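Thiol-activated cytolysin (Desulfobulbus propionicus, PDB 6NAL) belongs to the cholesterol-dependent cytolysin family and probably assembles into pores in target membranes, as its relatives do. Local coordinates at residues A209-E214 with V339-G344; V447-V452 with F468-A473. One frame throughout, in Å; residues are numbered along the deposited sequence.

Contact 1 of 2, residues A209-E214 with V339-G344; sequences ADIFAE and VFLKDG
Ile-211, the last residue of a 3-10 segment, and Phe-212 just after it meet Leu-341, joining the loop after strand 187-202 to the turn that ends strand 332-340, both strands of the large antiparallel sheet of the cytolysin body. The 3-10 turn is defined by the bond from Phe-212 N to Ala-209 O, 2.8 Å, three residues back. Ile-211 directs its CB toward the partner segment, and its CG2 comes within 4.0 Å of Leu-341 CD2. The same methyl lies over the centre of the Phe-212 ring, 3.4 Å above its plane, so the two neighbours present a joined apolar surface. At Phe-212 chi1 of -58° places CG beside the backbone N, and the far end of the ring, CZ and CE2, is what reaches Leu-341. On the other segment, a bond of 2.9 Å from Gly-344 N to Phe-340 O curls the chain, while backbone hydrogen bonding with Pro-232 ties Leu-341 to strand 232-250. Leu-341 extends its side chain with CG trans to the backbone N (chi1 176°), which sets one branch, CD2, in front of both Ile-211 CG2 and the Phe-212 ring; CD2 approaches the ring obliquely, 3.9 Å from Phe-212 CZ and 4.0 Å from Phe-212 CE2.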
ATOM      1  N   ALA A 209      54.684  16.606  -5.184  1.00 62.70           N
ATOM      2  CA  ALA A 209      55.724  16.184  -6.116  1.00 58.83           C
ATOM      3  C   ALA A 209      56.716  15.230  -5.468  1.00 48.83           C
ATOM      4  O   ALA A 209      57.347  14.420  -6.167  1.00 48.11           O
ATOM      5  CB  ALA A 209      56.461  17.404  -6.669  1.00 61.77           C
ATOM      6  N   ASP A 210      56.849  15.283  -4.144  1.00 50.51           N
ATOM      7  CA  ASP A 210      57.763  14.377  -3.434  1.00 56.01           C
ATOM      8  C   ASP A 210      57.489  12.887  -3.679  1.00 50.72           C
ATOM      9  O   ASP A 210      58.351  12.052  -3.383  1.00 54.53           O
ATOM     10  CB  ASP A 210      57.721  14.609  -1.909  1.00 50.61           C
ATOM     11  CG  ASP A 210      58.110  16.043  -1.494  1.00 72.72           C
ATOM     12  OD1 ASP A 210      58.234  16.943  -2.373  1.00 73.63           O
ATOM     13  OD2 ASP A 210      58.284  16.263  -0.269  1.00 77.50           O
ATOM     14  N   ILE A 211      56.303  12.522  -4.169  1.00 54.40           N
ATOM     15  CA  ILE A 211      56.045  11.135  -4.540  1.00 47.46           C
ATOM     16  C   ILE A 211      56.844  10.709  -5.760  1.00 49.62           C
ATOM     17  O   ILE A 211      57.070   9.501  -5.952  1.00 46.88           O
ATOM     18  CB  ILE A 211      54.542  10.921  -4.797  1.00 46.12           C
ATOM     19  CG1 ILE A 211      54.207   9.449  -4.991  1.00 50.13           C
ATOM     20  CG2 ILE A 211      54.049  11.702  -6.045  1.00 43.34           C
ATOM     21  CD1 ILE A 211      53.916   8.719  -3.721  1.00 49.22           C
ATOM     22  N   PHE A 212      57.281  11.653  -6.593  1.00 37.51           N
ATOM     23  CA  PHE A 212      57.998  11.272  -7.798  1.00 55.49           C
ATOM     24  C   PHE A 212      59.514  11.240  -7.578  1.00 48.50           C
ATOM     25  O   PHE A 212      60.075  11.973  -6.760  1.00 50.74           O
ATOM     26  CB  PHE A 212      57.616  12.222  -8.923  1.00 40.88           C
ATOM     27  CG  PHE A 212      56.137  12.242  -9.208  1.00 48.39           C
ATOM     28  CD1 PHE A 212      55.520  11.147  -9.781  1.00 48.98           C
ATOM     29  CD2 PHE A 212      55.365  13.349  -8.873  1.00 48.53           C
ATOM     30  CE1 PHE A 212      54.148  11.163 -10.053  1.00 51.05           C
ATOM     31  CE2 PHE A 212      53.990  13.387  -9.129  1.00 45.35           C
ATOM     32  CZ  PHE A 212      53.380  12.300  -9.742  1.00 41.13           C
ATOM     33  N   ALA A 213      60.169  10.327  -8.281  1.00 54.11           N
ATOM     34  CA  ALA A 213      61.629  10.378  -8.371  1.00 55.14           C
ATOM     35  C   ALA A 213      62.087  11.698  -8.991  1.00 50.85           C
ATOM     36  O   ALA A 213      61.383  12.322  -9.805  1.00 45.68           O
ATOM     37  CB  ALA A 213      62.151   9.201  -9.202  1.00 48.20           C
ATOM     38  N   GLU A 214      63.301  12.106  -8.615  1.00 62.75           N
ATOM     39  CA  GLU A 214      63.840  13.384  -9.078  1.00 69.13           C
ATOM     40  C   GLU A 214      63.949  13.449 -10.592  1.00 56.73           C
ATOM     41  O   GLU A 214      63.867  14.543 -11.163  1.00 49.71           O
ATOM     42  CB  GLU A 214      65.206  13.630  -8.453  1.00 68.30           C
ATOM     43  CG  GLU A 214      65.151  14.308  -7.085  1.00 82.60           C
ATOM     44  CD  GLU A 214      66.531  14.631  -6.535  1.00104.55           C
ATOM     45  OE1 GLU A 214      67.166  13.709  -5.968  1.00101.78           O
ATOM     46  OE2 GLU A 214      66.971  15.801  -6.671  1.00116.26           O
ATOM     47  N   VAL A 339      42.541   9.257  -2.897  1.00 32.02           N
ATOM     48  CA  VAL A 339      42.554  10.680  -2.630  1.00 37.45           C
ATOM     49  C   VAL A 339      43.209  11.366  -3.846  1.00 42.16           C
ATOM     50  O   VAL A 339      43.982  10.744  -4.584  1.00 40.13           O
ATOM     51  CB  VAL A 339      43.276  10.848  -1.274  1.00 49.40           C
ATOM     52  CG1 VAL A 339      44.804  10.895  -1.444  1.00 38.78           C
ATOM     53  CG2 VAL A 339      42.695  11.990  -0.476  1.00 52.71           C
ATOM     54  N   PHE A 340      42.801  12.606  -4.136  1.00 40.93           N
ATOM     55  CA  PHE A 340      43.438  13.373  -5.201  1.00 38.24           C
ATOM     56  C   PHE A 340      44.860  13.752  -4.780  1.00 49.85           C
ATOM     57  O   PHE A 340      45.107  14.135  -3.631  1.00 45.30           O
ATOM     58  CB  PHE A 340      42.625  14.624  -5.548  1.00 45.12           C
ATOM     59  CG  PHE A 340      41.360  14.315  -6.300  1.00 36.82           C
ATOM     60  CD1 PHE A 340      41.398  14.027  -7.664  1.00 34.97           C
ATOM     61  CD2 PHE A 340      40.144  14.309  -5.643  1.00 41.27           C
ATOM     62  CE1 PHE A 340      40.223  13.724  -8.374  1.00 39.82           C
ATOM     63  CE2 PHE A 340      38.962  14.003  -6.323  1.00 42.15           C
ATOM     64  CZ  PHE A 340      38.988  13.699  -7.689  1.00 40.73           C
ATOM     65  N   LEU A 341      45.816  13.631  -5.709  1.00 38.94           N
ATOM     66  CA  LEU A 341      47.207  13.820  -5.305  1.00 46.27           C
ATOM     67  C   LEU A 341      47.508  15.285  -5.040  1.00 48.85           C
ATOM     68  O   LEU A 341      48.241  15.606  -4.099  1.00 58.10           O
ATOM     69  CB  LEU A 341      48.144  13.254  -6.363  1.00 42.44           C
ATOM     70  CG  LEU A 341      49.641  13.473  -6.125  1.00 45.54           C
ATOM     71  CD1 LEU A 341      50.124  12.893  -4.793  1.00 45.00           C
ATOM     72  CD2 LEU A 341      50.428  12.903  -7.302  1.00 45.73           C
ATOM     73  N   LYS A 342      46.911  16.179  -5.823  1.00 46.87           N
ATOM     74  CA  LYS A 342      47.161  17.618  -5.717  1.00 55.02           C
ATOM     75  C   LYS A 342      47.041  18.160  -4.278  1.00 55.64           C
ATOM     76  O   LYS A 342      47.923  18.875  -3.790  1.00 53.50           O
ATOM     77  CB  LYS A 342      46.169  18.355  -6.588  1.00 54.38           C
ATOM     78  CG  LYS A 342      46.123  19.931  -6.399  1.00 55.76           C
ATOM     79  CD  LYS A 342      44.894  20.552  -7.084  1.00 51.68           C
ATOM     80  CE  LYS A 342      44.831  22.070  -6.789  1.00 63.88           C
ATOM     81  NZ  LYS A 342      43.703  22.799  -7.517  1.00 63.22           N
ATOM     82  N   ASP A 343      46.008  17.753  -3.544  1.00 59.13           N
ATOM     83  CA  ASP A 343      45.695  18.364  -2.238  1.00 55.75           C
ATOM     84  C   ASP A 343      45.286  17.357  -1.173  1.00 51.16           C
ATOM     85  O   ASP A 343      45.255  17.720   0.004  1.00 53.63           O
ATOM     86  CB  ASP A 343      44.573  19.417  -2.383  1.00 50.67           C
ATOM     87  CG  ASP A 343      43.403  18.966  -3.328  1.00 66.56           C
ATOM     88  OD1 ASP A 343      43.196  17.744  -3.578  1.00 54.89           O
ATOM     89  OD2 ASP A 343      42.672  19.882  -3.816  1.00 73.91           O
ATOM     90  N   GLY A 344      44.971  16.113  -1.541  1.00 47.37           N
ATOM     91  CA  GLY A 344      44.589  15.114  -0.560  1.00 49.61           C
ATOM     92  C   GLY A 344      43.106  15.030  -0.267  1.00 50.15           C
ATOM     93  O   GLY A 344      42.718  14.408   0.728  1.00 48.70           O
TER

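Contact 2 of 2, residues V447-V452 with F468-A473; sequences VGRALV and FSMTPA
A weak bond, 3.3 Å from Arg-449 NH1 to Val-447 O with an N-H...O angle of 153°, helps orient the guanidinium of Arg-449, which meets Met-470 CE. The acceptor lies at the edge of the guanidinium, in its plane, and the arginine chain reaches it by folding back on itself: chi2 is -52°, a bend followed by a second at chi3. The terminal methyl of Met-470, a selenomethionine, approaches the group obliquely, its CE being 3.9 Å from Arg-449 NE and equally 3.9 Å from Arg-449 NH2. This apolar neighbour buries NE, for which the model offers no hydrogen-bond partner. Met-470 runs extended through chi1 and chi2 and bends at chi3 (77°), which leaves CE as the atom that reaches across. The two segments come from different sheets of the C-terminal beta sandwich, strand 440-449 from one and strand 465-471 from the other. Gly-448 and Arg-449 together oppose Ile-425, a G1 beta bulge, and the positive phi of Gly-448 fits its first position; here the chain turns a corner out of its sheet. Further on, Val-452 and Pro-472 make a second, purely apolar contact, in which the two side chains lie alongside each other and run opposite ways. Pro-472 follows a cis peptide bond at the end of its strand, and its ring meets one branch of the valine, with CG2 of Val-452 lying 4.0 Å from CD of Pro-472 and 4.1 Å from its CG.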
ATOM      1  N   VAL A 447     -21.993  -5.101   8.527  1.00 54.58           N
ATOM      2  CA  VAL A 447     -21.531  -4.462   7.299  1.00 44.19           C
ATOM      3  C   VAL A 447     -20.016  -4.350   7.354  1.00 40.07           C
ATOM      4  O   VAL A 447     -19.408  -4.361   8.416  1.00 47.61           O
ATOM      5  CB  VAL A 447     -22.143  -3.069   7.073  1.00 52.87           C
ATOM      6  CG1 VAL A 447     -23.602  -3.187   6.686  1.00 54.36           C
ATOM      7  CG2 VAL A 447     -21.940  -2.229   8.318  1.00 54.60           C
ATOM      8  N   GLY A 448     -19.403  -4.283   6.172  1.00 47.43           N
ATOM      9  CA  GLY A 448     -18.005  -3.908   6.053  1.00 42.23           C
ATOM     10  C   GLY A 448     -17.037  -4.935   6.566  1.00 40.86           C
ATOM     11  O   GLY A 448     -15.939  -4.588   6.988  1.00 54.28           O
ATOM     12  N   ARG A 449     -17.403  -6.199   6.526  1.00 45.94           N
ATOM     13  CA  ARG A 449     -16.504  -7.236   6.994  1.00 41.53           C
ATOM     14  C   ARG A 449     -15.554  -7.672   5.886  1.00 42.02           C
ATOM     15  O   ARG A 449     -15.769  -7.435   4.690  1.00 40.22           O
ATOM     16  CB  ARG A 449     -17.290  -8.440   7.526  1.00 43.27           C
ATOM     17  CG  ARG A 449     -18.216  -8.139   8.721  1.00 50.62           C
ATOM     18  CD  ARG A 449     -17.492  -7.439   9.839  1.00 65.40           C
ATOM     19  NE  ARG A 449     -17.941  -7.758  11.200  1.00 68.73           N
ATOM     20  CZ  ARG A 449     -18.883  -7.074  11.855  1.00 72.98           C
ATOM     21  NH1 ARG A 449     -19.522  -6.060  11.263  1.00 73.72           N
ATOM     22  NH2 ARG A 449     -19.209  -7.399  13.103  1.00 76.82           N
ATOM     23  N   ALA A 450     -14.483  -8.317   6.311  1.00 39.53           N
ATOM     24  CA  ALA A 450     -13.395  -8.774   5.465  1.00 43.60           C
ATOM     25  C   ALA A 450     -13.659 -10.179   4.967  1.00 41.76           C
ATOM     26  O   ALA A 450     -14.385 -10.960   5.587  1.00 48.30           O
ATOM     27  CB  ALA A 450     -12.106  -8.792   6.262  1.00 37.44           C
ATOM     28  N   LEU A 451     -13.056 -10.497   3.846  1.00 39.99           N
ATOM     29  CA  LEU A 451     -13.084 -11.851   3.325  1.00 39.76           C
ATOM     30  C   LEU A 451     -12.097 -12.682   4.133  1.00 51.26           C
ATOM     31  O   LEU A 451     -10.892 -12.426   4.107  1.00 49.43           O
ATOM     32  CB  LEU A 451     -12.716 -11.864   1.848  1.00 38.65           C
ATOM     33  CG  LEU A 451     -12.808 -13.216   1.165  1.00 43.92           C
ATOM     34  CD1 LEU A 451     -14.213 -13.755   1.189  1.00 43.64           C
ATOM     35  CD2 LEU A 451     -12.302 -13.062  -0.260  1.00 45.55           C
ATOM     36  N   VAL A 452     -12.610 -13.663   4.855  1.00 55.61           N
ATOM     37  CA  VAL A 452     -11.803 -14.603   5.624  1.00 47.76           C
ATOM     38  C   VAL A 452     -12.045 -15.978   5.014  1.00 49.18           C
ATOM     39  O   VAL A 452     -12.945 -16.143   4.173  1.00 50.89           O
ATOM     40  CB  VAL A 452     -12.183 -14.541   7.106  1.00 48.72           C
ATOM     41  CG1 VAL A 452     -12.040 -13.086   7.639  1.00 43.73           C
ATOM     42  CG2 VAL A 452     -13.596 -15.043   7.303  1.00 49.02           C
ATOM     43  N   PHE A 468     -28.697 -15.630  16.778  1.00 37.39           N
ATOM     44  CA  PHE A 468     -27.773 -15.298  15.709  1.00 36.67           C
ATOM     45  C   PHE A 468     -26.366 -15.501  16.210  1.00 46.22           C
ATOM     46  O   PHE A 468     -26.027 -15.068  17.315  1.00 52.67           O
ATOM     47  CB  PHE A 468     -27.930 -13.851  15.278  1.00 36.28           C
ATOM     48  CG  PHE A 468     -26.987 -13.419  14.169  1.00 40.78           C
ATOM     49  CD1 PHE A 468     -25.735 -12.911  14.455  1.00 41.42           C
ATOM     50  CD2 PHE A 468     -27.379 -13.461  12.852  1.00 43.85           C
ATOM     51  CE1 PHE A 468     -24.889 -12.464  13.440  1.00 40.23           C
ATOM     52  CE2 PHE A 468     -26.533 -13.029  11.830  1.00 32.19           C
ATOM     53  CZ  PHE A 468     -25.307 -12.518  12.124  1.00 35.47           C
ATOM     54  N   SER A 469     -25.555 -16.146  15.398  1.00 43.70           N
ATOM     55  CA  SER A 469     -24.159 -16.316  15.733  1.00 50.01           C
ATOM     56  C   SER A 469     -23.412 -16.277  14.420  1.00 40.06           C
ATOM     57  O   SER A 469     -23.844 -16.870  13.421  1.00 40.12           O
ATOM     58  CB  SER A 469     -23.888 -17.622  16.483  1.00 48.76           C
ATOM     59  OG  SER A 469     -23.492 -18.639  15.576  1.00 60.83           O
HETATM   60  N   MSE A 470     -22.330 -15.521  14.425  1.00 42.91           N
HETATM   61  CA  MSE A 470     -21.456 -15.428  13.279  1.00 46.13           C
HETATM   62  C   MSE A 470     -20.061 -15.835  13.738  1.00 38.38           C
HETATM   63  O   MSE A 470     -19.647 -15.448  14.820  1.00 47.94           O
HETATM   64  CB  MSE A 470     -21.429 -14.033  12.715  1.00 44.36           C
HETATM   65  CG  MSE A 470     -20.445 -13.936  11.586  1.00 46.56           C
HETATM   66 SE   MSE A 470     -20.672 -12.271  10.708  0.59 56.00          SE
HETATM   67  CE  MSE A 470     -19.789 -11.086  11.967  1.00 59.55           C
ATOM     68  N   THR A 471     -19.350 -16.588  12.915  1.00 45.43           N
ATOM     69  CA  THR A 471     -18.005 -17.054  13.207  1.00 50.35           C
ATOM     70  C   THR A 471     -17.164 -16.789  11.971  1.00 46.50           C
ATOM     71  O   THR A 471     -17.477 -17.331  10.887  1.00 59.38           O
ATOM     72  CB  THR A 471     -18.022 -18.535  13.546  1.00 50.57           C
ATOM     73  OG1 THR A 471     -18.863 -18.753  14.689  1.00 55.28           O
ATOM     74  CG2 THR A 471     -16.665 -18.994  13.812  1.00 45.16           C
ATOM     75  N   PRO A 472     -16.084 -16.005  12.076  1.00 54.02           N
ATOM     76  CA  PRO A 472     -15.584 -15.293  13.262  1.00 55.36           C
ATOM     77  C   PRO A 472     -16.488 -14.125  13.587  1.00 61.21           C
ATOM     78  O   PRO A 472     -17.111 -13.598  12.680  1.00 62.90           O
ATOM     79  CB  PRO A 472     -14.183 -14.830  12.840  1.00 60.89           C
ATOM     80  CG  PRO A 472     -14.212 -14.794  11.360  1.00 61.94           C
ATOM     81  CD  PRO A 472     -15.169 -15.879  10.929  1.00 55.76           C
ATOM     82  N   ALA A 473     -16.589 -13.741  14.857  1.00 65.68           N
ATOM     83  CA  ALA A 473     -17.441 -12.617  15.249  1.00 73.18           C
ATOM     84  C   ALA A 473     -16.652 -11.319  15.082  1.00 87.19           C
ATOM     85  O   ALA A 473     -16.212 -10.678  16.037  1.00 97.46           O
ATOM     86  CB  ALA A 473     -17.949 -12.801  16.672  1.00 71.80           C
TER

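In the fold
From the N terminus, the chain first passes through helix 2-12 and on to 209-214, which meets 339-344 after 124 further residues, closing contact 1. This brings the loop between strand 187-202 and helix 218-224 against the end of strand 332-340, beside helix 2-12. Strand 349-372 then follows and pairs with 454-462. Contact 2 closes a short excursion from strand 440-449, of the four-stranded sheet, through the hairpin 454-462 and 465-471 of the mixed sheet, tying the two sandwich sheets together. The contacts are in series, neither nested nor crossed. Contact 1 and contact 2 lie on opposite sides of the chain's centre, their centres about 76 Å apart and their nearest atoms about 57 Å apart.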